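Local coordinates for putative permease protein, ABC transporter (Porphyromonas gingivalis, PDB 3IS6), which is probably a membrane-spanning subunit of an ABC transporter that takes part in transmembrane transport, seen here through its MacB-like periplasmic core domain, at the interface of chains A and B. Sequence-based numbering; all coordinates share one arbitrary frame. Chains: chain A/B, putative permease protein, ABC transporter.

Contact 1: the interface of chains A and B. Residues chain A 107-108, 138, 164; chain B 240-244.
The C-terminal helix 236-242 of chain B keeps helical torsions through B:Leu240 and B:Arg241, leaves them at B:Ile242 and is extended at B:Gln243, so the carbonyls of B:Leu240 and B:Gln243 both face chain A. The domain is the MacB-like periplasmic core of a putative ABC permease, and this tail is the last stretch of the construct, so the pairing may belong to the crystal rather than to the membrane protein. A:Arg138 carries the polar contact. Its CG is anti to the backbone N (chi1 168°), the chain runs on extended and then bends at chi3, sliding past B:Leu240 in the opposite direction to bring the guanidinium to the helix end. One nitrogen, NH1, takes both carbonyls, each close to the guanidinium plane. It gives a hydrogen bond to B:Gln243 O at 2.7 Å, on a lone pair in the carbonyl plane, and another to B:Leu240 O at 3.0 Å, nearly along the C=O axis. A positive guanidinium here would suit the negative end of the helix dipole. A:Met108, a selenomethionine, lies over one face of the guanidinium, CE 3.8 Å above its plane and toward the rim, while its selenium SE touches CB of B:Gln243 at 4.0 Å. The side chain of B:Gln243, bent at chi2, crosses A:Asn107 at about a right angle with the two amide planes 80° apart; OE1 sits 3.3 Å from A:Asn107 CG, a contact rather than a bond. Behind it, A:Thr164 OG1 donates to A:Asn107 OD1 at 2.6 Å on an in-plane lone pair, helping to set that amide's turn. Water 1 joins A:Asn107 N (3.1 Å) to B:Gln244 O, at the chain's C-terminus. Within the tail, B:Gln244 folds back so that NE2 donates to B:Ile242 O at 2.7 Å, from above the carbonyl plane.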
loop_
_atom_site.group_PDB
_atom_site.type_symbol
_atom_site.label_atom_id
_atom_site.label_comp_id
_atom_site.label_asym_id
_atom_site.label_seq_id
_atom_site.Cartn_x
_atom_site.Cartn_y
_atom_site.Cartn_z
ATOM N N ASN A 107 2.921 6.553 11.804
ATOM C CA ASN A 107 2.285 6.502 10.515
ATOM C C ASN A 107 1.279 7.609 10.294
ATOM O O ASN A 107 0.987 7.933 9.192
ATOM C CB ASN A 107 1.656 5.143 10.258
ATOM C CG ASN A 107 2.678 4.062 9.961
ATOM O OD1 ASN A 107 3.550 4.227 9.145
ATOM N ND2 ASN A 107 2.554 2.953 10.622
HETATM N N MSE A 108 0.781 8.216 11.343
HETATM C CA MSE A 108 -0.234 9.244 11.193
HETATM C C MSE A 108 0.330 10.664 11.165
HETATM O O MSE A 108 -0.380 11.608 11.344
HETATM C CB MSE A 108 -1.349 9.117 12.225
HETATM C CG MSE A 108 -2.080 7.808 12.218
HETATM SE SE MSE A 108 -3.060 7.489 10.660
HETATM C CE MSE A 108 -4.423 8.740 10.917
ATOM N N ARG A 138 -10.447 11.165 9.121
ATOM C CA ARG A 138 -9.086 10.768 9.401
ATOM C C ARG A 138 -8.126 11.726 8.713
ATOM O O ARG A 138 -8.329 12.117 7.606
ATOM C CB ARG A 138 -8.824 9.350 8.920
ATOM C CG ARG A 138 -7.399 8.957 8.916
ATOM C CD ARG A 138 -7.218 7.502 8.623
ATOM N NE ARG A 138 -7.571 6.734 9.782
ATOM C CZ ARG A 138 -7.016 5.605 10.159
ATOM N NH1 ARG A 138 -6.047 5.058 9.477
ATOM N NH2 ARG A 138 -7.442 5.039 11.247
ATOM N N THR A 164 6.752 2.916 6.226
ATOM C CA THR A 164 5.906 1.896 6.815
ATOM C C THR A 164 4.457 2.028 6.366
ATOM O O THR A 164 3.663 1.226 6.673
ATOM C CB THR A 164 5.988 1.851 8.341
ATOM O OG1 THR A 164 5.933 3.157 8.868
ATOM C CG2 THR A 164 7.244 1.230 8.769
ATOM N N LEU B 240 -3.762 5.447 3.535
ATOM C CA LEU B 240 -4.143 6.203 4.696
ATOM C C LEU B 240 -5.242 5.501 5.469
ATOM O O LEU B 240 -5.225 5.494 6.638
ATOM C CB LEU B 240 -4.564 7.607 4.319
ATOM C CG LEU B 240 -5.112 8.508 5.408
ATOM C CD1 LEU B 240 -4.168 8.688 6.535
ATOM C CD2 LEU B 240 -5.469 9.832 4.850
ATOM N N ARG B 241 -6.168 4.880 4.767
ATOM C CA ARG B 241 -7.291 4.220 5.393
ATOM C C ARG B 241 -6.907 3.102 6.321
ATOM O O ARG B 241 -7.591 2.864 7.249
ATOM C CB ARG B 241 -8.197 3.599 4.379
ATOM C CG ARG B 241 -8.751 4.484 3.390
ATOM C CD ARG B 241 -10.097 4.011 2.970
ATOM N NE ARG B 241 -10.574 4.808 1.885
ATOM C CZ ARG B 241 -10.217 4.610 0.646
ATOM N NH1 ARG B 241 -9.395 3.640 0.371
ATOM N NH2 ARG B 241 -10.685 5.371 -0.296
ATOM N N ILE B 242 -5.839 2.380 6.031
ATOM C CA ILE B 242 -5.530 1.208 6.809
ATOM C C ILE B 242 -4.392 1.410 7.779
ATOM O O ILE B 242 -3.996 0.510 8.462
ATOM C CB ILE B 242 -5.244 -0.007 5.930
ATOM C CG1 ILE B 242 -3.980 0.193 5.151
ATOM C CG2 ILE B 242 -6.310 -0.221 4.940
ATOM C CD1 ILE B 242 -3.577 -1.013 4.439
ATOM N N GLN B 243 -3.890 2.622 7.849
ATOM C CA GLN B 243 -2.795 2.919 8.734
ATOM C C GLN B 243 -3.244 2.874 10.159
ATOM O O GLN B 243 -4.310 3.282 10.487
ATOM C CB GLN B 243 -2.220 4.292 8.447
ATOM C CG GLN B 243 -1.526 4.375 7.171
ATOM C CD GLN B 243 -0.519 3.291 7.048
ATOM O OE1 GLN B 243 0.353 3.162 7.873
ATOM N NE2 GLN B 243 -0.657 2.488 6.038
ATOM N N GLN B 244 -2.381 2.374 11.010
ATOM C CA GLN B 244 -2.603 2.441 12.415
ATOM C C GLN B 244 -1.510 3.279 13.089
ATOM O O GLN B 244 -0.420 3.466 12.552
ATOM C CB GLN B 244 -2.659 1.043 12.986
ATOM C CG GLN B 244 -3.216 0.058 12.047
ATOM C CD GLN B 244 -4.688 0.112 11.994
ATOM O OE1 GLN B 244 -5.323 -0.042 12.985
ATOM N NE2 GLN B 244 -5.245 0.314 10.827
HETATM O O HOH W 1 2.551 4.029 13.623
#

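Contact 2: the interface of chains A and B. Residues chain A 63, 66, 80, 131, 140, 159, 165; chain B 236-237, 239-240.
B:Leu236, at the start of helix 236-242, is pushed side chain first among A:Tyr63, A:Trp165 and A:Pro131 of the MacB-like core, in a largely apolar patch between two copies of the domain. Chi1 -153° puts its CG anti to the backbone N, and chi2 (160°) then turns CD1 over one face of the A:Tyr63 ring, toward the rim, and CD2 to A:Trp165 CZ3 at 3.8 Å. A hydrogen bond runs from the backbone N of B:Leu236 to the phenol oxygen A:Tyr63 OH, 3.2 Å long, so the tyrosine caps an amide in the first turn of the helix while its ring packs on the same residue. One turn on, the selenomethionine B:Met239 crosses A:Trp165 at about a right angle, its CB 3.5 Å from CE3 on the benzo part of the indole. Its chain then bends at chi3, bringing the CE methyl to A:Tyr63 CD1 at 3.9 Å. B:Leu240 runs alongside the same indole, with CB and CD1 both near CH2; CD1 also meets A:Ile140 CG1, and CD2 turns to A:Pro131 CD at 3.6 Å. Farther out, A:Ser66, A:Thr80 and the selenomethionine A:Met159, on strands 54-70, 74-83 and 159-162, lie loosely beyond the CD1 methyl of B:Leu236. A:Tyr63 is brought to the helix by chi1 -178°, CG anti to its backbone N. A:Pro131, at the end of strand 128-131, offers the other part of its ring to B:Val237, whose CG1 crosses it obliquely and comes to 3.6 Å from A:Pro131 CB.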
loop_
_atom_site.group_PDB
_atom_site.type_symbol
_atom_site.label_atom_id
_atom_site.label_comp_id
_atom_site.label_asym_id
_atom_site.label_seq_id
_atom_site.Cartn_x
_atom_site.Cartn_y
_atom_site.Cartn_z
ATOM N N TYR A 63 5.912 8.560 -3.940
ATOM C CA TYR A 63 4.529 8.535 -4.301
ATOM C C TYR A 63 4.177 9.376 -5.504
ATOM O O TYR A 63 3.501 8.932 -6.372
ATOM C CB TYR A 63 3.614 8.851 -3.151
ATOM C CG TYR A 63 2.184 8.755 -3.560
ATOM C CD1 TYR A 63 1.559 7.544 -3.638
ATOM C CD2 TYR A 63 1.470 9.881 -3.917
ATOM C CE1 TYR A 63 0.278 7.462 -4.029
ATOM C CE2 TYR A 63 0.199 9.804 -4.305
ATOM C CZ TYR A 63 -0.401 8.591 -4.361
ATOM O OH TYR A 63 -1.694 8.510 -4.754
ATOM N N SER A 66 0.172 14.831 -5.545
ATOM C CA SER A 66 -1.258 14.721 -5.308
ATOM C C SER A 66 -1.758 15.924 -4.527
ATOM O O SER A 66 -0.989 16.698 -4.093
ATOM C CB SER A 66 -1.611 13.428 -4.611
ATOM O OG SER A 66 -1.426 13.528 -3.251
ATOM N N THR A 80 5.052 13.908 -2.646
ATOM C CA THR A 80 5.196 13.087 -1.483
ATOM C C THR A 80 6.173 11.928 -1.652
ATOM O O THR A 80 6.080 11.161 -2.559
ATOM C CB THR A 80 3.832 12.537 -1.076
ATOM O OG1 THR A 80 2.966 13.601 -0.748
ATOM C CG2 THR A 80 3.952 11.659 0.061
ATOM N N PRO A 131 -6.103 13.854 2.040
ATOM C CA PRO A 131 -6.144 13.855 0.596
ATOM C C PRO A 131 -7.382 14.567 0.174
ATOM O O PRO A 131 -8.384 14.470 0.795
ATOM C CB PRO A 131 -6.234 12.379 0.255
ATOM C CG PRO A 131 -5.744 11.717 1.373
ATOM C CD PRO A 131 -6.121 12.488 2.547
ATOM N N ILE A 140 -3.782 13.353 8.584
ATOM C CA ILE A 140 -2.390 13.284 8.897
ATOM C C ILE A 140 -2.000 14.559 9.619
ATOM O O ILE A 140 -2.361 15.613 9.205
ATOM C CB ILE A 140 -1.569 13.176 7.637
ATOM C CG1 ILE A 140 -2.032 12.001 6.801
ATOM C CG2 ILE A 140 -0.171 12.988 7.964
ATOM C CD1 ILE A 140 -1.700 12.137 5.348
HETATM N N MSE A 159 6.585 16.744 0.961
HETATM C CA MSE A 159 6.107 16.066 2.145
HETATM C C MSE A 159 6.774 14.716 2.296
HETATM O O MSE A 159 6.928 14.018 1.355
HETATM C CB MSE A 159 4.586 15.901 2.063
HETATM C CG MSE A 159 3.917 15.024 3.117
HETATM SE SE MSE A 159 1.943 15.206 3.194
HETATM C CE MSE A 159 1.532 14.112 1.766
ATOM N N TRP A 165 4.136 3.063 5.641
ATOM C CA TRP A 165 2.850 3.151 5.012
ATOM C C TRP A 165 2.705 2.025 4.024
ATOM O O TRP A 165 1.640 1.616 3.731
ATOM C CB TRP A 165 2.660 4.465 4.298
ATOM C CG TRP A 165 2.098 5.523 5.119
ATOM C CD1 TRP A 165 2.451 5.847 6.358
ATOM C CD2 TRP A 165 1.085 6.420 4.748
ATOM N NE1 TRP A 165 1.726 6.885 6.802
ATOM C CE2 TRP A 165 0.872 7.262 5.818
ATOM C CE3 TRP A 165 0.332 6.596 3.607
ATOM C CZ2 TRP A 165 -0.057 8.243 5.793
ATOM C CZ3 TRP A 165 -0.594 7.571 3.590
ATOM C CH2 TRP A 165 -0.778 8.387 4.667
ATOM N N LEU B 236 -2.711 6.998 -2.167
ATOM C CA LEU B 236 -2.479 7.597 -0.894
ATOM C C LEU B 236 -3.681 7.474 0.009
ATOM O O LEU B 236 -3.534 7.227 1.160
ATOM C CB LEU B 236 -2.042 9.022 -1.080
ATOM C CG LEU B 236 -1.198 9.540 0.046
ATOM C CD1 LEU B 236 -0.402 10.721 -0.373
ATOM C CD2 LEU B 236 -2.184 9.919 1.035
ATOM N N VAL B 237 -4.873 7.644 -0.539
ATOM C CA VAL B 237 -6.089 7.401 0.227
ATOM C C VAL B 237 -6.182 5.951 0.640
ATOM O O VAL B 237 -6.572 5.688 1.710
ATOM C CB VAL B 237 -7.383 7.755 -0.499
ATOM C CG1 VAL B 237 -7.772 9.161 -0.257
ATOM C CG2 VAL B 237 -7.300 7.433 -1.950
HETATM N N MSE B 239 -3.769 3.781 1.273
HETATM C CA MSE B 239 -2.847 3.570 2.359
HETATM C C MSE B 239 -3.257 4.239 3.642
HETATM O O MSE B 239 -3.110 3.686 4.691
HETATM C CB MSE B 239 -1.463 4.025 1.990
HETATM C CG MSE B 239 -0.920 3.352 0.793
HETATM SE SE MSE B 239 0.923 3.692 0.525
HETATM C CE MSE B 239 0.878 5.054 -0.750
ATOM N N LEU B 240 -3.762 5.447 3.535
ATOM C CA LEU B 240 -4.143 6.203 4.696
ATOM C C LEU B 240 -5.242 5.501 5.469
ATOM O O LEU B 240 -5.225 5.494 6.638
ATOM C CB LEU B 240 -4.564 7.607 4.319
ATOM C CG LEU B 240 -5.112 8.508 5.408
ATOM C CD1 LEU B 240 -4.168 8.688 6.535
ATOM C CD2 LEU B 240 -5.469 9.832 4.850
#

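Contact 1 and contact 2 are neighbouring parts of one interface, their C-alpha centres about 9 Å apart. B:Leu240 belongs to both: its carbonyl and one methyl branch serve contact 1, and its side chain also packs in contact 2. Helix 236-242 of chain B runs through both, its start buried in contact 2 and its end held by hydrogen bonds in contact 1, while 3-10 helix 163-165 of chain A supplies a residue to each. The C-terminal segment of one copy thus docks on the other. The interface is not an exact two-fold. The structure alone does not show that this pairing exists in the full-length permease.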